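Local coordinates for CRP-like protein Clp (Xanthomonas campestris pv. campestris, PDB 3IWZ) that regulates, as a homodimeric CRP-family transcription factor, a large set of virulence-related genes, and loses its DNA-binding ability when it binds cyclic di-GMP, at residues D23-R29 with D129-I133; G83-E88 with Q140-R144. All coordinates share one frame; numbering follows the deposited sequence.

Contact 1. Residues D23-R29 with D129-I133; sequences DAGTIER and DAPRI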
ATOM      1  N   ASP D  23      -5.207  13.069 -20.347  1.00 52.44           N
ATOM      2  CA  ASP D  23      -5.194  12.965 -21.811  1.00 52.78           C
ATOM      3  C   ASP D  23      -3.802  12.850 -22.426  1.00 53.37           C
ATOM      4  O   ASP D  23      -2.792  13.021 -21.743  1.00 53.47           O
ATOM      5  CB  ASP D  23      -5.889  14.183 -22.423  1.00 52.92           C
ATOM      6  CG  ASP D  23      -5.316  15.493 -21.912  1.00 52.55           C
ATOM      7  OD1 ASP D  23      -5.696  15.916 -20.797  1.00 53.11           O
ATOM      8  OD2 ASP D  23      -4.477  16.092 -22.614  1.00 50.39           O
ATOM      9  N   ALA D  24      -3.768  12.575 -23.729  1.00 54.01           N
ATOM     10  CA  ALA D  24      -2.517  12.435 -24.467  1.00 53.26           C
ATOM     11  C   ALA D  24      -1.837  13.781 -24.628  1.00 53.51           C
ATOM     12  O   ALA D  24      -0.647  13.851 -24.924  1.00 54.24           O
ATOM     13  CB  ALA D  24      -2.777  11.826 -25.832  1.00 53.55           C
ATOM     14  N   GLY D  25      -2.602  14.851 -24.437  1.00 54.19           N
ATOM     15  CA  GLY D  25      -2.052  16.190 -24.561  1.00 53.05           C
ATOM     16  C   GLY D  25      -1.268  16.564 -23.319  1.00 53.28           C
ATOM     17  O   GLY D  25      -0.200  17.178 -23.396  1.00 53.77           O
ATOM     18  N   THR D  26      -1.805  16.195 -22.162  1.00 53.04           N
ATOM     19  CA  THR D  26      -1.142  16.479 -20.899  1.00 52.23           C
ATOM     20  C   THR D  26       0.107  15.602 -20.824  1.00 51.71           C
ATOM     21  O   THR D  26       1.165  16.037 -20.358  1.00 52.93           O
ATOM     22  CB  THR D  26      -2.060  16.157 -19.701  1.00 52.50           C
ATOM     23  OG1 THR D  26      -3.284  16.895 -19.816  1.00 52.52           O
ATOM     24  CG2 THR D  26      -1.377  16.528 -18.398  1.00 52.08           C
ATOM     25  N   ILE D  27      -0.022  14.366 -21.298  1.00 50.42           N
ATOM     26  CA  ILE D  27       1.085  13.416 -21.286  1.00 50.24           C
ATOM     27  C   ILE D  27       2.270  13.857 -22.133  1.00 50.19           C
ATOM     28  O   ILE D  27       3.413  13.788 -21.683  1.00 49.24           O
ATOM     29  CB  ILE D  27       0.623  12.006 -21.755  1.00 50.08           C
ATOM     30  CG1 ILE D  27      -0.177  11.335 -20.634  1.00 50.78           C
ATOM     31  CG2 ILE D  27       1.830  11.157 -22.160  1.00 48.37           C
ATOM     32  CD1 ILE D  27      -0.455   9.861 -20.860  1.00 50.21           C
ATOM     33  N   GLU D  28       1.998  14.299 -23.357  1.00 50.91           N
ATOM     34  CA  GLU D  28       3.064  14.744 -24.250  1.00 51.45           C
ATOM     35  C   GLU D  28       3.809  15.951 -23.706  1.00 50.27           C
ATOM     36  O   GLU D  28       5.036  15.998 -23.762  1.00 50.29           O
ATOM     37  CB  GLU D  28       2.507  15.057 -25.640  1.00 52.34           C
ATOM     38  CG  GLU D  28       1.913  13.839 -26.316  1.00 57.68           C
ATOM     39  CD  GLU D  28       2.809  12.617 -26.191  1.00 60.06           C
ATOM     40  OE1 GLU D  28       2.277  11.508 -25.950  1.00 61.55           O
ATOM     41  OE2 GLU D  28       4.042  12.769 -26.334  1.00 61.72           O
ATOM     42  N   ARG D  29       3.080  16.932 -23.185  1.00 49.44           N
ATOM     43  CA  ARG D  29       3.737  18.111 -22.637  1.00 49.82           C
ATOM     44  C   ARG D  29       4.592  17.688 -21.459  1.00 49.56           C
ATOM     45  O   ARG D  29       5.678  18.215 -21.248  1.00 50.71           O
ATOM     46  CB  ARG D  29       2.716  19.147 -22.184  1.00 48.67           C
ATOM     47  CG  ARG D  29       1.991  19.821 -23.323  1.00 49.74           C
ATOM     48  CD  ARG D  29       1.261  21.057 -22.832  1.00 49.89           C
ATOM     49  NE  ARG D  29       0.118  20.719 -21.997  1.00 49.29           N
ATOM     50  CZ  ARG D  29      -0.967  20.102 -22.449  1.00 49.92           C
ATOM     51  NH1 ARG D  29      -1.972  19.827 -21.631  1.00 48.62           N
ATOM     52  NH2 ARG D  29      -1.045  19.762 -23.725  1.00 50.57           N
ATOM     53  N   ASP D 129      -1.562  21.552 -15.888  1.00 49.88           N
ATOM     54  CA  ASP D 129      -1.545  20.100 -15.976  1.00 48.73           C
ATOM     55  C   ASP D 129      -1.410  19.463 -14.585  1.00 48.22           C
ATOM     56  O   ASP D 129      -1.717  18.288 -14.403  1.00 47.97           O
ATOM     57  CB  ASP D 129      -0.385  19.663 -16.878  1.00 48.60           C
ATOM     58  CG  ASP D 129      -0.530  20.172 -18.311  1.00 49.96           C
ATOM     59  OD1 ASP D 129       0.498  20.296 -19.014  1.00 51.02           O
ATOM     60  OD2 ASP D 129      -1.672  20.435 -18.740  1.00 48.74           O
ATOM     61  N   ALA D 130      -0.962  20.251 -13.610  1.00 48.59           N
ATOM     62  CA  ALA D 130      -0.770  19.771 -12.242  1.00 48.64           C
ATOM     63  C   ALA D 130      -1.965  18.982 -11.716  1.00 49.18           C
ATOM     64  O   ALA D 130      -1.811  17.860 -11.243  1.00 51.03           O
ATOM     65  CB  ALA D 130      -0.469  20.948 -11.317  1.00 48.80           C
ATOM     66  N   PRO D 131      -3.178  19.555 -11.794  1.00 48.89           N
ATOM     67  CA  PRO D 131      -4.362  18.839 -11.306  1.00 47.67           C
ATOM     68  C   PRO D 131      -4.504  17.433 -11.895  1.00 45.80           C
ATOM     69  O   PRO D 131      -4.685  16.464 -11.154  1.00 46.61           O
ATOM     70  CB  PRO D 131      -5.511  19.758 -11.716  1.00 48.08           C
ATOM     71  CG  PRO D 131      -4.887  21.112 -11.610  1.00 49.26           C
ATOM     72  CD  PRO D 131      -3.540  20.901 -12.265  1.00 47.63           C
ATOM     73  N   ARG D 132      -4.429  17.322 -13.219  1.00 43.33           N
ATOM     74  CA  ARG D 132      -4.554  16.016 -13.875  1.00 42.70           C
ATOM     75  C   ARG D 132      -3.396  15.079 -13.561  1.00 40.68           C
ATOM     76  O   ARG D 132      -3.581  13.869 -13.479  1.00 38.69           O
ATOM     77  CB  ARG D 132      -4.648  16.158 -15.395  1.00 42.36           C
ATOM     78  CG  ARG D 132      -6.058  16.276 -15.939  1.00 46.68           C
ATOM     79  CD  ARG D 132      -6.028  16.357 -17.455  1.00 48.86           C
ATOM     80  NE  ARG D 132      -5.281  17.525 -17.923  1.00 51.49           N
ATOM     81  CZ  ARG D 132      -5.759  18.768 -17.930  1.00 51.32           C
ATOM     82  NH1 ARG D 132      -6.990  19.010 -17.495  1.00 49.16           N
ATOM     83  NH2 ARG D 132      -5.004  19.771 -18.373  1.00 51.23           N
ATOM     84  N   ILE D 133      -2.200  15.633 -13.400  1.00 40.33           N
ATOM     85  CA  ILE D 133      -1.042  14.806 -13.101  1.00 39.63           C
ATOM     86  C   ILE D 133      -1.216  14.179 -11.713  1.00 39.55           C
ATOM     87  O   ILE D 133      -1.234  12.952 -11.560  1.00 39.85           O
ATOM     88  CB  ILE D 133       0.257  15.629 -13.102  1.00 39.19           C
ATOM     89  CG1 ILE D 133       0.403  16.409 -14.415  1.00 40.43           C
ATOM     90  CG2 ILE D 133       1.443  14.698 -12.900  1.00 38.51           C
ATOM     91  CD1 ILE D 133       0.645  15.565 -15.634  1.00 38.97           C
TER
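Asp129 meets helix 24-32 with its whole side chain: its CB rests 3.6 Å from the methyl CG2 of Thr26, while its carboxylate reaches on to Arg29. That arginine grips the carboxylate side-on with two nitrogens, one to each oxygen. Arg29 NE donates to the syn lone pair of Asp129 OD1 at 3.0 Å, and Arg29 NH1 runs almost straight (174°) to Asp129 OD2, which lies in the guanidinium plane. The two flat groups are nevertheless turned 44° against each other. The chain of Arg29, bent at chi3 (-70°), and that of Asp129 cross at about a right angle. The pairing joins helix 24-32 to the start of the long helix 130-157, the central helix through which CRP-family proteins dimerise; here Pro131 packs on Pro131 of the second subunit. Arg132 then approaches the N-terminal end of helix 24-32. Its NE donates to Thr26 OG1 at 2.8 Å, with the hydroxyl tilted from the guanidinium plane. The same hydroxyl donates to Asp23 OD1, so Thr26 is held between the arginine and the N-cap residue of its helix. Asp23 OD1 also lies 3.3 Å from Arg132 NE, but well out of the guanidinium plane, an attraction of charges without a directed N-H. Asp23 OD2 meanwhile caps the helix by accepting from Thr26 N at 2.7 Å and, weakly, from Gly25 N. Arg132 NH2 reaches Asp129 OD2 in a long, weak bond, which completes a four-residue salt-bridge network and probably offsets the nearness of the two guanidinium groups. Ile133 adds an apolar touch, its CD1 3.6 Å from Thr26 CG2.

Contact 2. Residues G83-E88 with Q140-R144; sequences GEFVGE and QLSKR
Glu84 and Gln140 make the nearest backbone approach, 7.4 Å between their CA atoms, so side chains do most of the bridging between the edge strand 85-86 with its flanking loops and one turn of helix 130-157. The exception is the carbonyl of Phe85, which takes part directly. Arg144 NH1 donates to Phe85 O at 2.7 Å, in the guanidinium plane and fairly straight (157°), and Arg144 NH2 adds a weaker bond to the same oxygen. Arg144 NH1 also meets Glu84 OE1 at 2.7 Å, nearly along the C-O bond, with the carboxylate turned 56° to the guanidinium. Glu88 also comes to the guanidinium edge, its OE1 in a salt bridge with Arg144 NH2 at 3.4 Å, the two planes perpendicular. One water accepts from Arg144 NE and donates to Glu84 OE1 and Gln140 O, tying the arginine to its own helix; a second accepts from Arg144 NH2. With all three nitrogens engaged, rotation of the guanidinium is probably restricted. Lys143 NZ, 3.6 Å from Glu84 OE2, gives that carboxylate a second cationic partner. The Gln140 amide lies alongside the Glu84 carboxylate, their planes 31° apart, and comes up to the edge of the Phe85 ring. Leu141 CD2 rests against Glu88 OE2 at 3.5 Å. Strand 85-86 is an outermost strand of the cyclic nucleotide-binding domain's beta-roll, paired with strand 54-58, where Tyr57 packs edge-to-face on Phe85; helix 130-157 in turn packs Leu141 and Arg144 on Ser142 and Leu145 of the second subunit.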
ATOM      1  N   GLY D  83       2.090   3.856 -19.126  1.00 36.26           N
ATOM      2  CA  GLY D  83       1.265   4.824 -18.427  1.00 34.69           C
ATOM      3  C   GLY D  83       1.503   4.938 -16.931  1.00 34.51           C
ATOM      4  O   GLY D  83       1.014   5.868 -16.294  1.00 35.50           O
ATOM      5  N   GLU D  84       2.249   4.004 -16.359  1.00 33.73           N
ATOM      6  CA  GLU D  84       2.498   4.024 -14.928  1.00 33.24           C
ATOM      7  C   GLU D  84       3.635   4.933 -14.473  1.00 32.95           C
ATOM      8  O   GLU D  84       4.684   5.039 -15.123  1.00 29.75           O
ATOM      9  CB  GLU D  84       2.763   2.602 -14.421  1.00 36.28           C
ATOM     10  CG  GLU D  84       1.541   1.682 -14.441  1.00 42.11           C
ATOM     11  CD  GLU D  84       0.452   2.142 -13.494  1.00 43.31           C
ATOM     12  OE1 GLU D  84       0.748   2.345 -12.299  1.00 46.71           O
ATOM     13  OE2 GLU D  84      -0.698   2.303 -13.939  1.00 47.19           O
ATOM     14  N   PHE D  85       3.393   5.609 -13.354  1.00 30.91           N
ATOM     15  CA  PHE D  85       4.382   6.475 -12.731  1.00 28.04           C
ATOM     16  C   PHE D  85       5.002   5.588 -11.671  1.00 26.86           C
ATOM     17  O   PHE D  85       4.287   4.999 -10.870  1.00 28.05           O
ATOM     18  CB  PHE D  85       3.714   7.680 -12.059  1.00 26.35           C
ATOM     19  CG  PHE D  85       3.335   8.775 -13.011  1.00 24.53           C
ATOM     20  CD1 PHE D  85       4.277   9.688 -13.445  1.00 24.61           C
ATOM     21  CD2 PHE D  85       2.045   8.859 -13.513  1.00 25.61           C
ATOM     22  CE1 PHE D  85       3.944  10.663 -14.368  1.00 25.27           C
ATOM     23  CE2 PHE D  85       1.701   9.831 -14.437  1.00 24.46           C
ATOM     24  CZ  PHE D  85       2.648  10.734 -14.867  1.00 26.02           C
ATOM     25  N   VAL D  86       6.321   5.451 -11.685  1.00 26.59           N
ATOM     26  CA  VAL D  86       6.992   4.634 -10.683  1.00 26.87           C
ATOM     27  C   VAL D  86       8.113   5.460 -10.062  1.00 27.03           C
ATOM     28  O   VAL D  86       8.550   6.456 -10.645  1.00 28.31           O
ATOM     29  CB  VAL D  86       7.506   3.305 -11.294  1.00 25.96           C
ATOM     30  CG1 VAL D  86       6.323   2.442 -11.681  1.00 25.79           C
ATOM     31  CG2 VAL D  86       8.352   3.572 -12.522  1.00 27.16           C
ATOM     32  N   GLY D  87       8.545   5.066  -8.868  1.00 26.81           N
ATOM     33  CA  GLY D  87       9.572   5.819  -8.162  1.00 29.18           C
ATOM     34  C   GLY D  87       9.040   7.194  -7.765  1.00 30.92           C
ATOM     35  O   GLY D  87       9.781   8.179  -7.671  1.00 29.38           O
ATOM     36  N   GLU D  88       7.739   7.261  -7.518  1.00 30.20           N
ATOM     37  CA  GLU D  88       7.112   8.524  -7.175  1.00 33.42           C
ATOM     38  C   GLU D  88       7.102   8.899  -5.705  1.00 33.97           C
ATOM     39  O   GLU D  88       6.790  10.038  -5.374  1.00 35.02           O
ATOM     40  CB  GLU D  88       5.673   8.545  -7.693  1.00 31.39           C
ATOM     41  CG  GLU D  88       4.680   7.754  -6.851  1.00 31.73           C
ATOM     42  CD  GLU D  88       5.110   6.314  -6.596  1.00 33.76           C
ATOM     43  OE1 GLU D  88       5.758   5.681  -7.476  1.00 32.20           O
ATOM     44  OE2 GLU D  88       4.781   5.813  -5.507  1.00 32.83           O
ATOM     45  N   GLN D 140      -3.150   5.826  -9.326  1.00 23.04           N
ATOM     46  CA  GLN D 140      -2.184   4.743  -9.290  1.00 26.18           C
ATOM     47  C   GLN D 140      -1.780   4.373  -7.876  1.00 23.42           C
ATOM     48  O   GLN D 140      -1.604   3.198  -7.575  1.00 22.66           O
ATOM     49  CB  GLN D 140      -0.960   5.089 -10.155  1.00 26.48           C
ATOM     50  CG  GLN D 140      -1.332   5.244 -11.629  1.00 32.63           C
ATOM     51  CD  GLN D 140      -0.152   5.561 -12.545  1.00 34.11           C
ATOM     52  OE1 GLN D 140      -0.337   5.842 -13.734  1.00 34.30           O
ATOM     53  NE2 GLN D 140       1.056   5.511 -12.004  1.00 33.29           N
ATOM     54  N   LEU D 141      -1.640   5.371  -7.009  1.00 23.09           N
ATOM     55  CA  LEU D 141      -1.288   5.099  -5.625  1.00 22.35           C
ATOM     56  C   LEU D 141      -2.435   4.318  -4.989  1.00 23.87           C
ATOM     57  O   LEU D 141      -2.205   3.365  -4.250  1.00 25.85           O
ATOM     58  CB  LEU D 141      -1.030   6.408  -4.857  1.00 20.15           C
ATOM     59  CG  LEU D 141       0.333   7.097  -5.106  1.00 23.71           C
ATOM     60  CD1 LEU D 141       0.399   8.445  -4.396  1.00 19.45           C
ATOM     61  CD2 LEU D 141       1.461   6.195  -4.613  1.00 20.25           C
ATOM     62  N   SER D 142      -3.668   4.693  -5.316  1.00 22.79           N
ATOM     63  CA  SER D 142      -4.826   4.014  -4.744  1.00 24.87           C
ATOM     64  C   SER D 142      -4.943   2.552  -5.158  1.00 26.18           C
ATOM     65  O   SER D 142      -5.325   1.705  -4.349  1.00 27.03           O
ATOM     66  CB  SER D 142      -6.109   4.757  -5.100  1.00 23.15           C
ATOM     67  OG  SER D 142      -6.168   6.004  -4.433  1.00 27.67           O
ATOM     68  N   LYS D 143      -4.602   2.239  -6.402  1.00 27.56           N
ATOM     69  CA  LYS D 143      -4.693   0.845  -6.848  1.00 29.52           C
ATOM     70  C   LYS D 143      -3.650  -0.028  -6.160  1.00 26.67           C
ATOM     71  O   LYS D 143      -3.933  -1.159  -5.769  1.00 27.69           O
ATOM     72  CB  LYS D 143      -4.530   0.742  -8.368  1.00 30.75           C
ATOM     73  CG  LYS D 143      -5.689   1.315  -9.153  1.00 36.51           C
ATOM     74  CD  LYS D 143      -5.389   1.350 -10.650  1.00 41.50           C
ATOM     75  CE  LYS D 143      -4.227   2.298 -10.945  1.00 43.10           C
ATOM     76  NZ  LYS D 143      -3.947   2.375 -12.406  1.00 47.18           N
ATOM     77  N   ARG D 144      -2.444   0.505  -6.008  1.00 26.96           N
ATOM     78  CA  ARG D 144      -1.354  -0.233  -5.367  1.00 24.92           C
ATOM     79  C   ARG D 144      -1.617  -0.444  -3.891  1.00 24.70           C
ATOM     80  O   ARG D 144      -1.289  -1.498  -3.338  1.00 25.82           O
ATOM     81  CB  ARG D 144      -0.033   0.505  -5.555  1.00 25.50           C
ATOM     82  CG  ARG D 144       0.395   0.592  -7.008  1.00 28.19           C
ATOM     83  CD  ARG D 144       1.530   1.582  -7.215  1.00 33.70           C
ATOM     84  NE  ARG D 144       1.431   2.182  -8.544  1.00 37.14           N
ATOM     85  CZ  ARG D 144       2.326   3.003  -9.083  1.00 37.80           C
ATOM     86  NH1 ARG D 144       2.114   3.484 -10.302  1.00 37.73           N
ATOM     87  NH2 ARG D 144       3.432   3.336  -8.417  1.00 36.33           N
TER
HETATM   88  O   HOH W   1      -0.862   1.606 -10.168  1.00 32.93           O
HETATM   89  O   HOH W   2       4.586   2.468  -5.949  1.00 37.27           O

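Both contacts use helix 130-157: contact 1 at its start, contact 2 two to three turns further on. Their centres lie 15 Å apart and their nearest atoms about 5 Å, so they do not touch. Along the chain their segments alternate. The helix is joined first to helix 24-32 and then to the edge of the beta-roll. The centre of partly buried contact 1 lies 23 Å, and that of buried contact 2 9 Å, from the centre of the chain. Both segments of contact 1, but only 83-88 of contact 2, fall in the broad region assigned to cyclic nucleotide binding. At each contact the helix also meets the second subunit, consistent with a connection between effector domain and dimer interface.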